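Local coordinates for cystathionine gamma-synthase (Xanthomonas oryzae pv. oryzae KACC 10331, PDB 6LD7), which probably catalyses the pyridoxal phosphate-dependent formation of cystathionine in the methionine biosynthesis pathway, at residues Y57-N62 / G241-P246; D66-A71 / F250-G255; G80-S85 / E228-L233; I91-N96 / W235-L240. The protein carries 1 engineered substitution. All blocks are in the same frame, centred on the assembly; numbering follows the deposited sequence.

Contact 1 (Y57-N62 / G241-P246); sequences YTRSGN and GLTGSP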
loop_
_atom_site.group_PDB
_atom_site.type_symbol
_atom_site.label_atom_id
_atom_site.label_comp_id
_atom_site.label_asym_id
_atom_site.label_seq_id
_atom_site.Cartn_x
_atom_site.Cartn_y
_atom_site.Cartn_z
ATOM N N TYR C 57 10.645 2.929 18.052
ATOM C CA TYR C 57 9.804 1.714 17.810
ATOM C C TYR C 57 8.366 2.118 17.460
ATOM O O TYR C 57 7.794 2.855 18.376
ATOM C CB TYR C 57 9.820 0.825 19.081
ATOM C CG TYR C 57 9.305 -0.564 18.849
ATOM C CD1 TYR C 57 9.949 -1.446 17.967
ATOM C CD2 TYR C 57 8.126 -0.969 19.462
ATOM C CE1 TYR C 57 9.459 -2.738 17.742
ATOM C CE2 TYR C 57 7.592 -2.227 19.202
ATOM C CZ TYR C 57 8.270 -3.126 18.369
ATOM O OH TYR C 57 7.747 -4.380 18.239
ATOM N N THR C 58 7.781 1.623 16.341
ATOM C CA THR C 58 6.486 2.142 15.863
ATOM C C THR C 58 5.323 1.912 16.846
ATOM O O THR C 58 4.519 2.838 16.857
ATOM C CB THR C 58 6.035 2.028 14.390
ATOM O OG1 THR C 58 4.887 1.283 13.874
ATOM C CG2 THR C 58 7.190 2.279 13.520
ATOM N N ARG C 59 5.325 0.913 17.738
ATOM C CA ARG C 59 4.163 0.674 18.628
ATOM C C ARG C 59 4.045 1.954 19.483
ATOM O O ARG C 59 2.937 2.390 19.799
ATOM C CB ARG C 59 4.272 -0.558 19.534
ATOM C CG ARG C 59 3.307 -0.456 20.724
ATOM C CD ARG C 59 3.058 -1.706 21.477
ATOM N NE ARG C 59 4.203 -2.611 21.527
ATOM C CZ ARG C 59 5.260 -2.461 22.345
ATOM N NH1 ARG C 59 5.304 -1.395 23.120
ATOM N NH2 ARG C 59 6.259 -3.361 22.395
ATOM N N SER C 60 5.179 2.576 19.785
ATOM C CA SER C 60 5.273 3.650 20.804
ATOM C C SER C 60 5.146 5.077 20.147
ATOM O O SER C 60 4.375 5.915 20.678
ATOM C CB SER C 60 6.538 3.321 21.567
ATOM O OG SER C 60 7.329 4.438 21.619
ATOM N N GLY C 61 5.728 5.296 18.955
ATOM C CA GLY C 61 5.827 6.565 18.202
ATOM C C GLY C 61 6.236 6.254 16.741
ATOM O O GLY C 61 7.128 5.387 16.495
ATOM N N ASN C 62 5.568 6.851 15.758
ATOM C CA ASN C 62 5.876 6.674 14.306
ATOM C C ASN C 62 5.529 7.982 13.631
ATOM O O ASN C 62 4.507 8.575 13.986
ATOM C CB ASN C 62 5.056 5.551 13.720
ATOM C CG ASN C 62 5.167 5.473 12.234
ATOM O OD1 ASN C 62 4.498 6.279 11.578
ATOM N ND2 ASN C 62 5.975 4.515 11.744
ATOM N N GLY C 241 -1.050 -1.518 23.598
ATOM C CA GLY C 241 -0.869 -1.959 22.208
ATOM C C GLY C 241 -1.999 -1.529 21.308
ATOM O O GLY C 241 -2.294 -2.323 20.373
ATOM N N LEU C 242 -2.558 -0.320 21.512
ATOM C CA LEU C 242 -3.774 0.119 20.785
ATOM C C LEU C 242 -3.443 1.025 19.595
ATOM O O LEU C 242 -4.398 1.416 18.882
ATOM C CB LEU C 242 -4.649 0.935 21.753
ATOM C CG LEU C 242 -5.394 0.121 22.776
ATOM C CD1 LEU C 242 -6.123 1.050 23.753
ATOM C CD2 LEU C 242 -6.363 -0.776 22.016
ATOM N N THR C 243 -2.194 1.458 19.412
ATOM C CA THR C 243 -1.780 2.270 18.264
ATOM C C THR C 243 -2.066 1.577 16.924
ATOM O O THR C 243 -2.110 0.354 16.845
ATOM C CB THR C 243 -0.333 2.713 18.387
ATOM O OG1 THR C 243 0.439 1.531 18.592
ATOM C CG2 THR C 243 -0.159 3.644 19.557
ATOM N N GLY C 244 -2.300 2.416 15.922
ATOM C CA GLY C 244 -2.686 2.008 14.564
ATOM C C GLY C 244 -1.458 1.812 13.629
ATOM O O GLY C 244 -0.366 2.318 13.889
ATOM N N SER C 245 -1.735 1.264 12.474
ATOM C CA SER C 245 -0.813 1.031 11.355
ATOM C C SER C 245 -0.456 2.365 10.682
ATOM O O SER C 245 -1.287 3.206 10.373
ATOM C CB SER C 245 -1.562 0.127 10.450
ATOM O OG SER C 245 -1.253 0.319 9.106
ATOM N N PRO C 246 0.831 2.595 10.407
ATOM C CA PRO C 246 1.255 3.760 9.624
ATOM C C PRO C 246 0.603 3.832 8.261
ATOM O O PRO C 246 0.307 4.937 7.758
ATOM C CB PRO C 246 2.741 3.529 9.431
ATOM C CG PRO C 246 3.119 2.753 10.748
ATOM C CD PRO C 246 1.963 1.810 10.980
#
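R59 and T243 bring the two loops together, with their CA atoms 6.2 Å apart. N62 and P246 form a second near point. G241, with positive phi, is the C-prime residue of a Schellman motif that ends helix 227-240. N62 and S245 are N-caps of the helices that follow them. One hydrogen bond joins the loops: T243 OG1 donates to R59 O over 2.9 Å, in the carbonyl plane and on a lone pair. T243 CG2 also lies 3.3 Å from R59 O. The R59 side chain crosses T243 at about a right angle, and its CD packs 4.0 Å from G241 CA. Its chain then bends at chi3 (33°). Y57 CE2 lies over one face of the guanidinium, offset toward the rim. The N62 amide meets the proline ring, with ND2 3.5 Å from P246 CG, while N62 ND2 donates to V39 O. T58 OG1 and P246 CG approach tip to tip at 3.9 Å. Beyond the loops, Y57 OH and R59 NE both hydrogen-bond to the lysine-pyridoxal phosphate residue of the second subunit. This is the cofactor site of the trans-sulfuration enzymes, where the loop of one subunit completes the pocket of its neighbour.

Contact 2 (D66-A71 / F250-G255); sequences DLLGEA and FLTLRG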
loop_
_atom_site.group_PDB
_atom_site.type_symbol
_atom_site.label_atom_id
_atom_site.label_comp_id
_atom_site.label_asym_id
_atom_site.label_seq_id
_atom_site.Cartn_x
_atom_site.Cartn_y
_atom_site.Cartn_z
ATOM N N ASP C 66 1.993 10.191 13.698
ATOM C CA ASP C 66 2.076 11.451 14.432
ATOM C C ASP C 66 1.644 12.617 13.536
ATOM O O ASP C 66 1.089 13.531 14.049
ATOM C CB ASP C 66 3.478 11.711 14.956
ATOM C CG ASP C 66 3.749 10.903 16.211
ATOM O OD1 ASP C 66 2.806 10.288 16.731
ATOM O OD2 ASP C 66 4.902 10.782 16.557
ATOM N N LEU C 67 1.882 12.594 12.248
ATOM C CA LEU C 67 1.356 13.682 11.397
ATOM C C LEU C 67 -0.151 13.694 11.497
ATOM O O LEU C 67 -0.666 14.714 11.413
ATOM C CB LEU C 67 1.677 13.392 9.954
ATOM C CG LEU C 67 2.792 14.177 9.336
ATOM C CD1 LEU C 67 2.968 13.631 7.915
ATOM C CD2 LEU C 67 2.446 15.652 9.349
ATOM N N LEU C 68 -0.800 12.527 11.460
ATOM C CA LEU C 68 -2.251 12.489 11.525
ATOM C C LEU C 68 -2.690 12.976 12.916
ATOM O O LEU C 68 -3.664 13.721 13.033
ATOM C CB LEU C 68 -2.759 11.093 11.186
ATOM C CG LEU C 68 -4.248 10.907 11.333
ATOM C CD1 LEU C 68 -4.992 11.790 10.328
ATOM C CD2 LEU C 68 -4.648 9.453 11.082
ATOM N N GLY C 69 -2.033 12.483 13.952
ATOM C CA GLY C 69 -2.237 12.990 15.314
ATOM C C GLY C 69 -2.207 14.488 15.425
ATOM O O GLY C 69 -3.165 15.082 15.989
ATOM N N GLU C 70 -1.152 15.082 14.904
ATOM C CA GLU C 70 -0.972 16.528 14.942
ATOM C C GLU C 70 -2.033 17.207 14.090
ATOM O O GLU C 70 -2.579 18.222 14.546
ATOM C CB GLU C 70 0.344 16.961 14.341
ATOM C CG GLU C 70 1.488 16.908 15.289
ATOM C CD GLU C 70 2.810 17.001 14.480
ATOM O OE1 GLU C 70 2.806 17.620 13.311
ATOM O OE2 GLU C 70 3.809 16.372 14.930
ATOM N N ALA C 71 -2.354 16.711 12.891
ATOM C CA ALA C 71 -3.412 17.369 12.078
ATOM C C ALA C 71 -4.757 17.304 12.846
ATOM O O ALA C 71 -5.437 18.337 12.907
ATOM C CB ALA C 71 -3.590 16.747 10.740
ATOM N N PHE C 250 -1.534 6.976 6.810
ATOM C CA PHE C 250 -1.278 7.582 5.490
ATOM C C PHE C 250 -2.602 7.731 4.729
ATOM O O PHE C 250 -2.877 8.832 4.128
ATOM C CB PHE C 250 -0.233 6.780 4.684
ATOM C CG PHE C 250 -0.306 7.007 3.206
ATOM C CD1 PHE C 250 0.229 8.173 2.657
ATOM C CD2 PHE C 250 -0.988 6.122 2.390
ATOM C CE1 PHE C 250 0.103 8.442 1.309
ATOM C CE2 PHE C 250 -1.105 6.400 1.016
ATOM C CZ PHE C 250 -0.596 7.572 0.489
ATOM N N LEU C 251 -3.364 6.657 4.586
ATOM C CA LEU C 251 -4.614 6.740 3.808
ATOM C C LEU C 251 -5.588 7.722 4.497
ATOM O O LEU C 251 -6.332 8.421 3.787
ATOM C CB LEU C 251 -5.264 5.370 3.733
ATOM C CG LEU C 251 -4.756 4.435 2.633
ATOM C CD1 LEU C 251 -5.675 3.251 2.561
ATOM C CD2 LEU C 251 -4.689 5.179 1.274
ATOM N N THR C 252 -5.635 7.734 5.814
ATOM C CA THR C 252 -6.543 8.650 6.553
ATOM C C THR C 252 -6.133 10.098 6.461
ATOM O O THR C 252 -7.001 10.862 6.185
ATOM C CB THR C 252 -7.072 8.227 7.931
ATOM O OG1 THR C 252 -7.365 9.162 9.000
ATOM C CG2 THR C 252 -6.767 6.845 8.302
ATOM N N LEU C 253 -4.870 10.429 6.506
ATOM C CA LEU C 253 -4.462 11.795 6.230
ATOM C C LEU C 253 -4.826 12.146 4.770
ATOM O O LEU C 253 -5.337 13.291 4.491
ATOM C CB LEU C 253 -2.975 11.885 6.506
ATOM C CG LEU C 253 -2.463 13.292 6.584
ATOM C CD1 LEU C 253 -3.079 14.043 7.739
ATOM C CD2 LEU C 253 -0.959 13.276 6.699
ATOM N N ARG C 254 -4.619 11.244 3.838
ATOM C CA ARG C 254 -5.048 11.506 2.450
ATOM C C ARG C 254 -6.544 11.852 2.406
ATOM O O ARG C 254 -6.953 12.837 1.764
ATOM C CB ARG C 254 -4.750 10.301 1.590
ATOM C CG ARG C 254 -4.792 10.597 0.095
ATOM C CD ARG C 254 -4.604 9.309 -0.676
ATOM N NE ARG C 254 -4.137 9.428 -2.030
ATOM C CZ ARG C 254 -4.885 9.281 -3.100
ATOM N NH1 ARG C 254 -6.164 8.961 -3.009
ATOM N NH2 ARG C 254 -4.307 9.236 -4.261
ATOM N N GLY C 255 -7.381 11.043 3.040
ATOM C CA GLY C 255 -8.797 11.383 3.068
ATOM C C GLY C 255 -9.071 12.716 3.755
ATOM O O GLY C 255 -9.904 13.439 3.242
#
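L253 reaches from helix 246-256 to L67, L68 and A71 of helix 63-76. Two helices of the pyridoxal phosphate-enzyme fold pack here through apolar side chains, with the two short axes 35° from parallel and 9.5 Å apart at closest approach. L68 and L253 share one conformation. Each has CG anti to the backbone N (chi1 175° for L68 and -166° for L253), and the same turn at chi2. They point into the interface from opposite helices and slide past each other in opposite directions. Their CD1 atoms meet at 3.9 Å. The two methyls of L253 have separate neighbours. CD1 also touches A71 CB at 4.1 Å, one turn along from L67. CD2 meets L67 CD1, also at 4.1 Å, and the L67 side chain crosses L253 at about a right angle. Outside the pair, L67 packs on P36 and A71 on A23. On the same helix as L253, R254 forms a salt bridge with D216 of the third subunit. T252 adds a polar atom to this otherwise apolar interface. Its OG1 is buried and has no hydrogen-bonding partner in the model. The methyls of L68 lie against that hydroxyl, with CD2 3.4 Å and CD1 3.8 Å from T252 OG1.

Contact 3 (G80-S85 / E228-L233); sequences GGVITS and ELHQQL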
loop_
_atom_site.group_PDB
_atom_site.type_symbol
_atom_site.label_atom_id
_atom_site.label_comp_id
_atom_site.label_asym_id
_atom_site.label_seq_id
_atom_site.Cartn_x
_atom_site.Cartn_y
_atom_site.Cartn_z
ATOM N N GLY C 80 -2.533 17.570 21.652
ATOM C CA GLY C 80 -1.949 16.467 20.857
ATOM C C GLY C 80 -3.017 15.406 20.590
ATOM O O GLY C 80 -4.131 15.427 21.266
ATOM N N GLY C 81 -2.714 14.508 19.677
ATOM C CA GLY C 81 -3.610 13.425 19.260
ATOM C C GLY C 81 -2.925 12.079 19.328
ATOM O O GLY C 81 -1.738 12.018 19.046
ATOM N N VAL C 82 -3.678 11.052 19.695
ATOM C CA VAL C 82 -3.226 9.654 19.632
ATOM C C VAL C 82 -4.114 8.969 18.616
ATOM O O VAL C 82 -5.314 9.149 18.699
ATOM C CB VAL C 82 -3.323 8.994 21.016
ATOM C CG1 VAL C 82 -2.885 7.567 21.004
ATOM C CG2 VAL C 82 -2.446 9.729 21.969
ATOM N N ILE C 83 -3.512 8.163 17.752
ATOM C CA ILE C 83 -4.207 7.427 16.675
ATOM C C ILE C 83 -4.259 5.935 17.059
ATOM O O ILE C 83 -3.192 5.297 17.232
ATOM C CB ILE C 83 -3.492 7.689 15.334
ATOM C CG1 ILE C 83 -3.411 9.189 14.948
ATOM C CG2 ILE C 83 -4.178 6.906 14.226
ATOM C CD1 ILE C 83 -4.716 9.927 14.891
ATOM N N THR C 84 -5.454 5.346 17.024
ATOM C CA THR C 84 -5.703 3.959 17.433
ATOM C C THR C 84 -6.049 3.136 16.218
ATOM O O THR C 84 -6.488 3.678 15.152
ATOM C CB THR C 84 -6.762 3.944 18.563
ATOM O OG1 THR C 84 -7.990 4.505 18.085
ATOM C CG2 THR C 84 -6.284 4.728 19.773
ATOM N N SER C 85 -5.976 1.840 16.388
ATOM C CA SER C 85 -6.305 0.899 15.307
ATOM C C SER C 85 -7.803 0.867 15.006
ATOM O O SER C 85 -8.106 0.540 13.864
ATOM C CB SER C 85 -5.771 -0.492 15.641
ATOM O OG SER C 85 -6.458 -0.886 16.813
ATOM N N GLU C 228 -0.705 17.333 29.553
ATOM C CA GLU C 228 -0.411 16.281 30.530
ATOM C C GLU C 228 -1.386 15.116 30.291
ATOM O O GLU C 228 -0.914 13.992 30.280
ATOM C CB GLU C 228 -0.444 16.869 31.928
ATOM C CG GLU C 228 -0.412 15.856 33.059
ATOM C CD GLU C 228 -0.541 16.542 34.430
ATOM O OE1 GLU C 228 -0.988 15.866 35.422
ATOM O OE2 GLU C 228 -0.235 17.796 34.505
ATOM N N LEU C 229 -2.673 15.331 30.045
ATOM C CA LEU C 229 -3.538 14.164 29.765
ATOM C C LEU C 229 -3.084 13.493 28.436
ATOM O O LEU C 229 -3.227 12.248 28.256
ATOM C CB LEU C 229 -4.965 14.633 29.629
ATOM C CG LEU C 229 -6.038 13.754 30.212
ATOM C CD1 LEU C 229 -7.384 14.106 29.610
ATOM C CD2 LEU C 229 -5.706 12.268 30.245
ATOM N N HIS C 230 -2.686 14.301 27.457
ATOM C CA HIS C 230 -2.156 13.796 26.157
ATOM C C HIS C 230 -1.022 12.779 26.394
ATOM O O HIS C 230 -1.069 11.707 25.796
ATOM C CB HIS C 230 -1.743 14.937 25.252
ATOM C CG HIS C 230 -1.022 14.484 24.050
ATOM N ND1 HIS C 230 -1.611 13.648 23.111
ATOM C CD2 HIS C 230 0.261 14.651 23.669
ATOM C CE1 HIS C 230 -0.708 13.352 22.182
ATOM N NE2 HIS C 230 0.428 13.986 22.488
ATOM N N GLN C 231 -0.087 13.094 27.264
ATOM C CA GLN C 231 1.104 12.281 27.616
ATOM C C GLN C 231 0.621 10.993 28.289
ATOM O O GLN C 231 1.169 9.955 27.987
ATOM C CB GLN C 231 2.139 13.053 28.464
ATOM C CG GLN C 231 2.997 14.042 27.654
ATOM C CD GLN C 231 3.628 13.530 26.355
ATOM O OE1 GLN C 231 3.727 14.222 25.343
ATOM N NE2 GLN C 231 4.062 12.288 26.314
ATOM N N GLN C 232 -0.398 11.046 29.121
ATOM C CA GLN C 232 -0.990 9.830 29.700
ATOM C C GLN C 232 -1.638 8.996 28.614
ATOM O O GLN C 232 -1.432 7.765 28.647
ATOM C CB GLN C 232 -1.966 10.218 30.787
ATOM C CG GLN C 232 -1.254 10.894 31.975
ATOM C CD GLN C 232 -2.336 11.347 32.936
ATOM O OE1 GLN C 232 -3.206 10.572 33.256
ATOM N NE2 GLN C 232 -2.443 12.625 33.235
ATOM N N LEU C 233 -2.279 9.601 27.623
ATOM C CA LEU C 233 -2.883 8.767 26.566
ATOM C C LEU C 233 -1.797 8.069 25.719
ATOM O O LEU C 233 -1.995 6.888 25.346
ATOM C CB LEU C 233 -3.797 9.605 25.701
ATOM C CG LEU C 233 -5.023 10.223 26.383
ATOM C CD1 LEU C 233 -5.534 11.271 25.454
ATOM C CD2 LEU C 233 -6.084 9.173 26.635
#
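The H230 imidazole lies against the backbone of G80 and G81. G80 CA sits over the centre of one ring face, in a CH-pi contact 3.6 Å from the centroid and 11° off the ring normal. The peptide that follows lies close to one side of the ring. G80 C is 3.4 Å from H230 ND1, and G81 N is 3.4 Å from H230 CE1. G81 N and V82 CG2 approach the ring obliquely. None of these is a hydrogen bond. G80 has no side chain, and the ring lies directly on its CA. H230 CG is anti to the backbone N (chi1 171°), on the side of the strand. V82 continues the contact along the strand. Its CG2 touches both helix residues, 4.0 Å from H230 CE1 and from L233 CB. V82 and L233 also both pack on L93 of helix 87-98. The segment axes run nearly parallel, at 18° and 8.5 Å. Strand 80-84 is one of the two outermost strands of the seven-stranded mixed sheet within this chain, antiparallel to its neighbour 220-224. A helix laid on such a sheet is characteristic of the large domain of fold-type I pyridoxal phosphate enzymes.

Contact 4 (I91-N96 / W235-L240); sequences INLVLN and WWANAL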
loop_
_atom_site.group_PDB
_atom_site.type_symbol
_atom_site.label_atom_id
_atom_site.label_comp_id
_atom_site.label_asym_id
_atom_site.label_seq_id
_atom_site.Cartn_x
_atom_site.Cartn_y
_atom_site.Cartn_z
ATOM N N ILE C 91 -12.004 4.646 22.434
ATOM C CA ILE C 91 -12.862 4.570 23.637
ATOM C C ILE C 91 -12.174 3.733 24.720
ATOM O O ILE C 91 -12.011 4.221 25.856
ATOM C CB ILE C 91 -14.268 4.066 23.278
ATOM C CG1 ILE C 91 -14.903 5.115 22.371
ATOM C CG2 ILE C 91 -15.084 3.870 24.555
ATOM C CD1 ILE C 91 -16.125 4.649 21.692
ATOM N N ASN C 92 -11.665 2.563 24.323
ATOM C CA ASN C 92 -10.880 1.681 25.213
ATOM C C ASN C 92 -9.715 2.462 25.841
ATOM O O ASN C 92 -9.522 2.399 27.100
ATOM C CB ASN C 92 -10.448 0.450 24.410
ATOM C CG ASN C 92 -9.677 -0.558 25.249
ATOM O OD1 ASN C 92 -9.910 -0.539 26.410
ATOM N ND2 ASN C 92 -9.102 -1.604 24.669
ATOM N N LEU C 93 -8.926 3.168 25.020
ATOM C CA LEU C 93 -7.801 3.967 25.536
ATOM C C LEU C 93 -8.245 4.967 26.629
ATOM O O LEU C 93 -7.657 5.031 27.745
ATOM C CB LEU C 93 -7.204 4.664 24.329
ATOM C CG LEU C 93 -6.111 5.657 24.713
ATOM C CD1 LEU C 93 -4.997 4.991 25.481
ATOM C CD2 LEU C 93 -5.595 6.369 23.502
ATOM N N VAL C 94 -9.301 5.735 26.393
ATOM C CA VAL C 94 -9.770 6.717 27.400
ATOM C C VAL C 94 -10.192 6.009 28.690
ATOM O O VAL C 94 -9.836 6.506 29.716
ATOM C CB VAL C 94 -10.933 7.530 26.868
ATOM C CG1 VAL C 94 -11.504 8.404 27.961
ATOM C CG2 VAL C 94 -10.518 8.309 25.615
ATOM N N LEU C 95 -10.978 4.952 28.611
ATOM C CA LEU C 95 -11.401 4.181 29.800
ATOM C C LEU C 95 -10.200 3.769 30.645
ATOM O O LEU C 95 -10.296 3.893 31.871
ATOM C CB LEU C 95 -12.192 2.947 29.409
ATOM C CG LEU C 95 -13.472 3.216 28.617
ATOM C CD1 LEU C 95 -14.084 1.852 28.221
ATOM C CD2 LEU C 95 -14.452 4.047 29.411
ATOM N N ASN C 96 -9.128 3.294 30.019
ATOM C CA ASN C 96 -7.925 2.848 30.738
ATOM C C ASN C 96 -7.108 4.051 31.206
ATOM O O ASN C 96 -6.516 3.988 32.278
ATOM C CB ASN C 96 -7.060 1.975 29.839
ATOM C CG ASN C 96 -7.572 0.559 29.751
ATOM O OD1 ASN C 96 -7.243 -0.266 30.611
ATOM N ND2 ASN C 96 -8.322 0.257 28.696
ATOM N N TRP C 235 1.146 7.130 26.727
ATOM C CA TRP C 235 1.749 6.066 27.543
ATOM C C TRP C 235 0.807 4.836 27.553
ATOM O O TRP C 235 1.262 3.761 27.274
ATOM C CB TRP C 235 2.012 6.628 28.939
ATOM C CG TRP C 235 2.781 5.657 29.771
ATOM C CD1 TRP C 235 4.135 5.710 30.013
ATOM C CD2 TRP C 235 2.238 4.497 30.481
ATOM N NE1 TRP C 235 4.459 4.668 30.866
ATOM C CE2 TRP C 235 3.341 3.901 31.152
ATOM C CE3 TRP C 235 0.951 3.962 30.685
ATOM C CZ2 TRP C 235 3.191 2.733 31.919
ATOM C CZ3 TRP C 235 0.796 2.804 31.415
ATOM C CH2 TRP C 235 1.905 2.203 32.043
ATOM N N TRP C 236 -0.486 5.021 27.782
ATOM C CA TRP C 236 -1.480 3.934 27.826
ATOM C C TRP C 236 -1.646 3.289 26.453
ATOM O O TRP C 236 -1.817 2.033 26.389
ATOM C CB TRP C 236 -2.792 4.412 28.401
ATOM C CG TRP C 236 -2.750 4.458 29.900
ATOM C CD1 TRP C 236 -2.634 5.570 30.666
ATOM C CD2 TRP C 236 -2.949 3.347 30.793
ATOM N NE1 TRP C 236 -2.640 5.195 31.967
ATOM C CE2 TRP C 236 -2.780 3.847 32.090
ATOM C CE3 TRP C 236 -2.993 1.958 30.608
ATOM C CZ2 TRP C 236 -2.861 3.048 33.233
ATOM C CZ3 TRP C 236 -3.098 1.153 31.723
ATOM C CH2 TRP C 236 -3.034 1.695 33.018
ATOM N N ALA C 237 -1.606 4.061 25.377
ATOM C CA ALA C 237 -1.759 3.488 24.030
ATOM C C ALA C 237 -0.577 2.551 23.708
ATOM O O ALA C 237 -0.827 1.464 23.150
ATOM C CB ALA C 237 -1.956 4.575 22.973
ATOM N N ASN C 238 0.624 2.959 24.055
ATOM C CA ASN C 238 1.870 2.153 23.894
ATOM C C ASN C 238 1.740 0.889 24.778
ATOM O O ASN C 238 1.939 -0.213 24.295
ATOM C CB ASN C 238 3.102 2.996 24.204
ATOM C CG ASN C 238 4.357 2.134 24.185
ATOM O OD1 ASN C 238 4.629 1.561 23.146
ATOM N ND2 ASN C 238 5.002 1.890 25.339
ATOM N N ALA C 239 1.381 1.041 26.048
ATOM C CA ALA C 239 1.358 -0.051 27.048
ATOM C C ALA C 239 0.273 -1.076 26.693
ATOM O O ALA C 239 0.518 -2.249 26.851
ATOM C CB ALA C 239 1.085 0.476 28.432
ATOM N N LEU C 240 -0.867 -0.642 26.181
ATOM C CA LEU C 240 -2.004 -1.532 25.831
ATOM C C LEU C 240 -1.918 -2.091 24.413
ATOM O O LEU C 240 -2.684 -2.979 24.084
ATOM C CB LEU C 240 -3.307 -0.764 25.963
ATOM C CG LEU C 240 -3.671 -0.353 27.386
ATOM C CD1 LEU C 240 -4.769 0.722 27.309
ATOM C CD2 LEU C 240 -4.199 -1.531 28.154
#
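N96 and L93 of helix 87-98 meet W236, A237 and L240 of helix 227-240. Two helices of the alpha/beta cofactor domain pack here at a steep angle, 110° between segment directions. L93 CD1 lies against the helix backbone, 3.5 Å from A237 N and 3.7 Å from W236 CB. Both its methyls touch A237 CB. With CG anti to the backbone N (chi1 174°), the end of L93 comes nearer helix 227-240 than its CB direction suggests. The other half of the contact is N96. Its CB lies 3.6 Å from L240 CD1, and its amide carbon and ND2 touch the same methyl. The W236 indole has a neighbour over each face: N96 O over the centre of one, W235 CZ3 over the centre of the opposite one, each 3.7 Å above the plane. Further out, N96 O accepts a hydrogen bond from K125 NZ of the second subunit, whose A121 also packs on W236. L93 also packs on V82 and T84 of strand 80-84. A bond within its own helix holds the N96 amide. N96 ND2 donates at 2.9 Å and 162° to N92 O, which lies near the amide plane. ND2 sits above the carbonyl plane, and that oxygen also accepts from N96 N.

In the fold
Contacts 3 and 4 share helix 227-240, and their centres are 8 Å apart. V82 CG1 of contact 3 packs 3.7 Å from A237 CB of contact 4. The loop ending that helix belongs to contact 1, centred about 12 Å from both. It meets contact 3 just past the strand, where L242 O and S85 N are 3.0 Å apart, a probable hydrogen bond. R59 NH1 makes a weak hydrogen bond to N238 OD1 of contact 4. Contact 2 follows contact 1 in sequence, centres 13 Å apart. It meets contact 3 where L68 CG packs against I83 CD1 at 3.7 Å, but does not touch contact 4. Contact 1 reaches the cofactor of the second subunit, and contact 4 also touches that subunit.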